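Local structure of fructose-1,6-bisphosphatase/inositol-1-monophosphatase (Thermotoga maritima, 2P3V) at residues Gly151-Phe156 and Trp195-Trp200. The protein removes phosphate from fructose 1,6-bisphosphate, inositol 1-phosphate and several other phosphate esters, using magnesium as cofactor. Residues are numbered along the deposited sequence; the frame is centred on the assembly and turned at random.
With SRT (S,R meso-tartaric acid), chain E.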
ATOM      1  N   GLY A 151     -11.216 -20.468  13.867  1.00 37.15           N
ATOM      2  CA  GLY A 151      -9.816 -20.559  14.216  1.00 41.85           C
ATOM      3  C   GLY A 151      -9.349 -21.994  14.059  1.00 46.20           C
ATOM      4  O   GLY A 151     -10.146 -22.881  13.742  1.00 43.92           O
ATOM      5  N   SER A 152      -8.056 -22.223  14.267  1.00 50.82           N
ATOM      6  CA  SER A 152      -7.494 -23.559  14.157  1.00 54.30           C
ATOM      7  C   SER A 152      -7.514 -24.245  15.524  1.00 56.93           C
ATOM      8  O   SER A 152      -6.621 -24.035  16.349  1.00 57.48           O
ATOM      9  CB  SER A 152      -6.069 -23.483  13.613  1.00 53.06           C
ATOM     10  OG  SER A 152      -6.078 -23.070  12.256  1.00 50.22           O
ATOM     11  N   TYR A 153      -8.546 -25.059  15.751  1.00 57.76           N
ATOM     12  CA  TYR A 153      -8.722 -25.783  17.009  1.00 59.04           C
ATOM     13  C   TYR A 153      -8.805 -27.290  16.770  1.00 60.39           C
ATOM     14  O   TYR A 153      -9.633 -27.772  15.990  1.00 60.36           O
ATOM     15  CB  TYR A 153      -9.991 -25.295  17.715  1.00 60.71           C
ATOM     16  CG  TYR A 153     -10.147 -23.790  17.665  1.00 64.34           C
ATOM     17  CD1 TYR A 153      -9.147 -22.946  18.159  1.00 63.66           C
ATOM     18  CD2 TYR A 153     -11.269 -23.204  17.074  1.00 65.56           C
ATOM     19  CE1 TYR A 153      -9.258 -21.556  18.062  1.00 62.89           C
ATOM     20  CE2 TYR A 153     -11.388 -21.814  16.973  1.00 64.30           C
ATOM     21  CZ  TYR A 153     -10.380 -20.998  17.467  1.00 61.31           C
ATOM     22  OH  TYR A 153     -10.495 -19.632  17.366  1.00 61.15           O
ATOM     23  N   VAL A 154      -7.936 -28.032  17.446  1.00 60.59           N
ATOM     24  CA  VAL A 154      -7.904 -29.477  17.302  1.00 60.87           C
ATOM     25  C   VAL A 154      -9.261 -30.077  17.631  1.00 61.01           C
ATOM     26  O   VAL A 154      -9.899 -29.693  18.612  1.00 60.88           O
ATOM     27  CB  VAL A 154      -6.838 -30.095  18.226  1.00 62.87           C
ATOM     28  CG1 VAL A 154      -6.772 -31.598  18.016  1.00 64.53           C
ATOM     29  CG2 VAL A 154      -5.490 -29.465  17.947  1.00 64.25           C
ATOM     30  N   ASP A 155      -9.697 -31.010  16.790  1.00 60.57           N
ATOM     31  CA  ASP A 155     -10.968 -31.704  16.964  1.00 61.27           C
ATOM     32  C   ASP A 155     -12.219 -30.858  16.738  1.00 60.76           C
ATOM     33  O   ASP A 155     -13.329 -31.393  16.660  1.00 61.15           O
ATOM     34  CB  ASP A 155     -11.023 -32.340  18.354  1.00 63.34           C
ATOM     35  CG  ASP A 155      -9.944 -33.377  18.554  1.00 68.00           C
ATOM     36  OD1 ASP A 155      -9.867 -34.306  17.723  1.00 73.41           O
ATOM     37  OD2 ASP A 155      -9.176 -33.260  19.532  1.00 69.12           O
ATOM     38  N   PHE A 156     -12.052 -29.545  16.629  1.00 58.10           N
ATOM     39  CA  PHE A 156     -13.195 -28.671  16.409  1.00 54.43           C
ATOM     40  C   PHE A 156     -13.296 -28.184  14.966  1.00 54.43           C
ATOM     41  O   PHE A 156     -14.344 -28.312  14.327  1.00 53.67           O
ATOM     42  CB  PHE A 156     -13.129 -27.451  17.320  1.00 49.54           C
ATOM     43  CG  PHE A 156     -14.274 -26.503  17.125  1.00 50.82           C
ATOM     44  CD1 PHE A 156     -15.531 -26.793  17.658  1.00 49.04           C
ATOM     45  CD2 PHE A 156     -14.115 -25.346  16.366  1.00 45.44           C
ATOM     46  CE1 PHE A 156     -16.612 -25.946  17.440  1.00 43.99           C
ATOM     47  CE2 PHE A 156     -15.189 -24.495  16.144  1.00 42.24           C
ATOM     48  CZ  PHE A 156     -16.438 -24.796  16.681  1.00 43.30           C
ATOM     49  N   TRP A 195     -13.096 -21.166  19.383  1.00 51.13           N
ATOM     50  CA  TRP A 195     -13.217 -22.069  20.532  1.00 60.87           C
ATOM     51  C   TRP A 195     -12.122 -21.916  21.599  1.00 64.68           C
ATOM     52  O   TRP A 195     -11.081 -21.309  21.351  1.00 65.98           O
ATOM     53  CB  TRP A 195     -13.249 -23.513  20.007  1.00 65.14           C
ATOM     54  CG  TRP A 195     -13.731 -24.572  20.974  1.00 73.98           C
ATOM     55  CD1 TRP A 195     -14.871 -24.543  21.732  1.00 77.36           C
ATOM     56  CD2 TRP A 195     -13.138 -25.860  21.196  1.00 76.89           C
ATOM     57  NE1 TRP A 195     -15.026 -25.733  22.404  1.00 78.44           N
ATOM     58  CE2 TRP A 195     -13.977 -26.558  22.095  1.00 77.93           C
ATOM     59  CE3 TRP A 195     -11.979 -26.489  20.720  1.00 78.79           C
ATOM     60  CZ2 TRP A 195     -13.696 -27.861  22.525  1.00 79.39           C
ATOM     61  CZ3 TRP A 195     -11.698 -27.786  21.148  1.00 82.38           C
ATOM     62  CH2 TRP A 195     -12.557 -28.456  22.045  1.00 82.42           C
ATOM     63  N   ARG A 196     -12.387 -22.478  22.781  1.00 68.64           N
ATOM     64  CA  ARG A 196     -11.483 -22.458  23.940  1.00 70.70           C
ATOM     65  C   ARG A 196     -10.347 -21.445  23.862  1.00 69.70           C
ATOM     66  O   ARG A 196      -9.182 -21.828  23.748  1.00 70.54           O
ATOM     67  CB  ARG A 196     -10.891 -23.857  24.172  1.00 73.29           C
ATOM     68  CG  ARG A 196     -11.910 -24.902  24.602  1.00 78.48           C
ATOM     69  CD  ARG A 196     -11.278 -26.268  24.844  1.00 85.24           C
ATOM     70  NE  ARG A 196     -12.270 -27.229  25.329  1.00 93.38           N
ATOM     71  CZ  ARG A 196     -12.024 -28.515  25.575  1.00 95.52           C
ATOM     72  NH1 ARG A 196     -10.809 -29.015  25.383  1.00 95.58           N
ATOM     73  NH2 ARG A 196     -12.998 -29.303  26.016  1.00 95.28           N
ATOM     74  N   ILE A 197     -10.684 -20.159  23.939  1.00 68.53           N
ATOM     75  CA  ILE A 197      -9.676 -19.100  23.872  1.00 66.14           C
ATOM     76  C   ILE A 197      -9.883 -18.026  24.930  1.00 63.47           C
ATOM     77  O   ILE A 197     -10.984 -17.868  25.455  1.00 60.28           O
ATOM     78  CB  ILE A 197      -9.673 -18.424  22.487  1.00 67.70           C
ATOM     79  CG1 ILE A 197     -11.114 -18.149  22.041  1.00 65.72           C
ATOM     80  CG2 ILE A 197      -8.917 -19.293  21.483  1.00 64.48           C
ATOM     81  CD1 ILE A 197     -11.840 -17.107  22.873  1.00 58.50           C
ATOM     82  N   ASN A 198      -8.821 -17.279  25.225  1.00 62.80           N
ATOM     83  CA  ASN A 198      -8.886 -16.217  26.228  1.00 62.34           C
ATOM     84  C   ASN A 198      -9.842 -15.089  25.845  1.00 61.38           C
ATOM     85  O   ASN A 198      -9.717 -14.499  24.772  1.00 63.86           O
ATOM     86  CB  ASN A 198      -7.501 -15.626  26.476  1.00 62.84           C
ATOM     87  CG  ASN A 198      -7.528 -14.523  27.513  1.00 64.45           C
ATOM     88  OD1 ASN A 198      -8.134 -14.676  28.573  1.00 65.49           O
ATOM     89  ND2 ASN A 198      -6.870 -13.405  27.219  1.00 66.41           N
ATOM     90  N   PRO A 199     -10.802 -14.769  26.730  1.00 57.67           N
ATOM     91  CA  PRO A 199     -11.813 -13.723  26.543  1.00 54.82           C
ATOM     92  C   PRO A 199     -11.274 -12.323  26.264  1.00 53.43           C
ATOM     93  O   PRO A 199     -11.800 -11.609  25.412  1.00 54.33           O
ATOM     94  CB  PRO A 199     -12.608 -13.780  27.844  1.00 55.61           C
ATOM     95  CG  PRO A 199     -12.500 -15.219  28.231  1.00 56.28           C
ATOM     96  CD  PRO A 199     -11.042 -15.494  27.989  1.00 56.13           C
ATOM     97  N   TRP A 200     -10.233 -11.926  26.984  1.00 51.40           N
ATOM     98  CA  TRP A 200      -9.661 -10.603  26.793  1.00 51.07           C
ATOM     99  C   TRP A 200      -9.013 -10.479  25.430  1.00 49.75           C
ATOM    100  O   TRP A 200      -8.735  -9.375  24.958  1.00 48.66           O
ATOM    101  CB  TRP A 200      -8.623 -10.314  27.867  1.00 53.10           C
ATOM    102  CG  TRP A 200      -9.180 -10.291  29.245  1.00 55.40           C
ATOM    103  CD1 TRP A 200      -9.260 -11.337  30.122  1.00 59.90           C
ATOM    104  CD2 TRP A 200      -9.715  -9.156  29.922  1.00 55.11           C
ATOM    105  NE1 TRP A 200      -9.809 -10.916  31.309  1.00 55.77           N
ATOM    106  CE2 TRP A 200     -10.098  -9.580  31.213  1.00 57.12           C
ATOM    107  CE3 TRP A 200      -9.909  -7.816  29.565  1.00 56.49           C
ATOM    108  CZ2 TRP A 200     -10.662  -8.711  32.148  1.00 57.85           C
ATOM    109  CZ3 TRP A 200     -10.469  -6.954  30.492  1.00 56.73           C
ATOM    110  CH2 TRP A 200     -10.839  -7.406  31.771  1.00 59.45           C
TER
HETATM  111  O1  SRT E4501      -8.172 -18.491  16.500  1.00 53.54           O
HETATM  112  O11 SRT E4501      -6.769 -17.939  18.287  1.00 55.85           O
HETATM  113  C1  SRT E4501      -7.020 -18.500  17.203  1.00 58.71           C
HETATM  114  C2  SRT E4501      -5.961 -19.330  16.461  1.00 60.66           C
HETATM  115  O2  SRT E4501      -4.840 -19.272  17.310  1.00 62.36           O
HETATM  116  C3  SRT E4501      -5.658 -18.683  15.050  1.00 59.79           C
HETATM  117  O3  SRT E4501      -6.846 -18.594  14.172  1.00 59.85           O
HETATM  118  C4  SRT E4501      -4.605 -19.557  14.376  1.00 60.16           C
HETATM  119  O4  SRT E4501      -3.406 -19.251  14.804  1.00 55.71           O
HETATM  120  O41 SRT E4501      -4.851 -20.398  13.555  1.00 53.61           O
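W195 and F156 form an offset stack: the phenyl ring and the five-membered ring of the indole lie 4.9 Å apart between centroids, with planes at 19°. W195 CB also lies toward the rim of one F156 face, and F160 meets the F156 ring. On the opposite face of the indole, R196 CG sits over the centre. Y153 CB comes in at the indole edge, 3.8 Å from W195 CE3. Toward the rim of one tyrosine face lies G151 C; W195 O, also near the rim, and W195 CB are on the other. W195 CB makes a CH-pi contact, 4.0 Å from the Y153 ring centroid. W195 N sits above that same face, 3.0 Å from Y153 CE2, so the packing is tight. F156 CD2 meets the tyrosine edge in plane. I197 CG2 is 4.1 Å from Y153 CE1. With CG turned away from the W195 amide (chi1 -164°), the indole lays a face against F156. Y153 OH hydrogen-bonds with T194 OG1; tartrate O1 lies 2.7 Å from Y153 OH, a weak bond that is not settled. A leucine at Y153 would probably leave T194 OG1 without this partner and W195 CB without the ring face it rests on. S152 OG holds tartrate O41 weakly at 3.2 Å. The loops follow neighbouring parallel strands 147-150 and 191-194. R196 probably binds substrate, and I197 lies near D201, a probable magnesium-binding residue, consistent with a wall of the inositol monophosphatase active site.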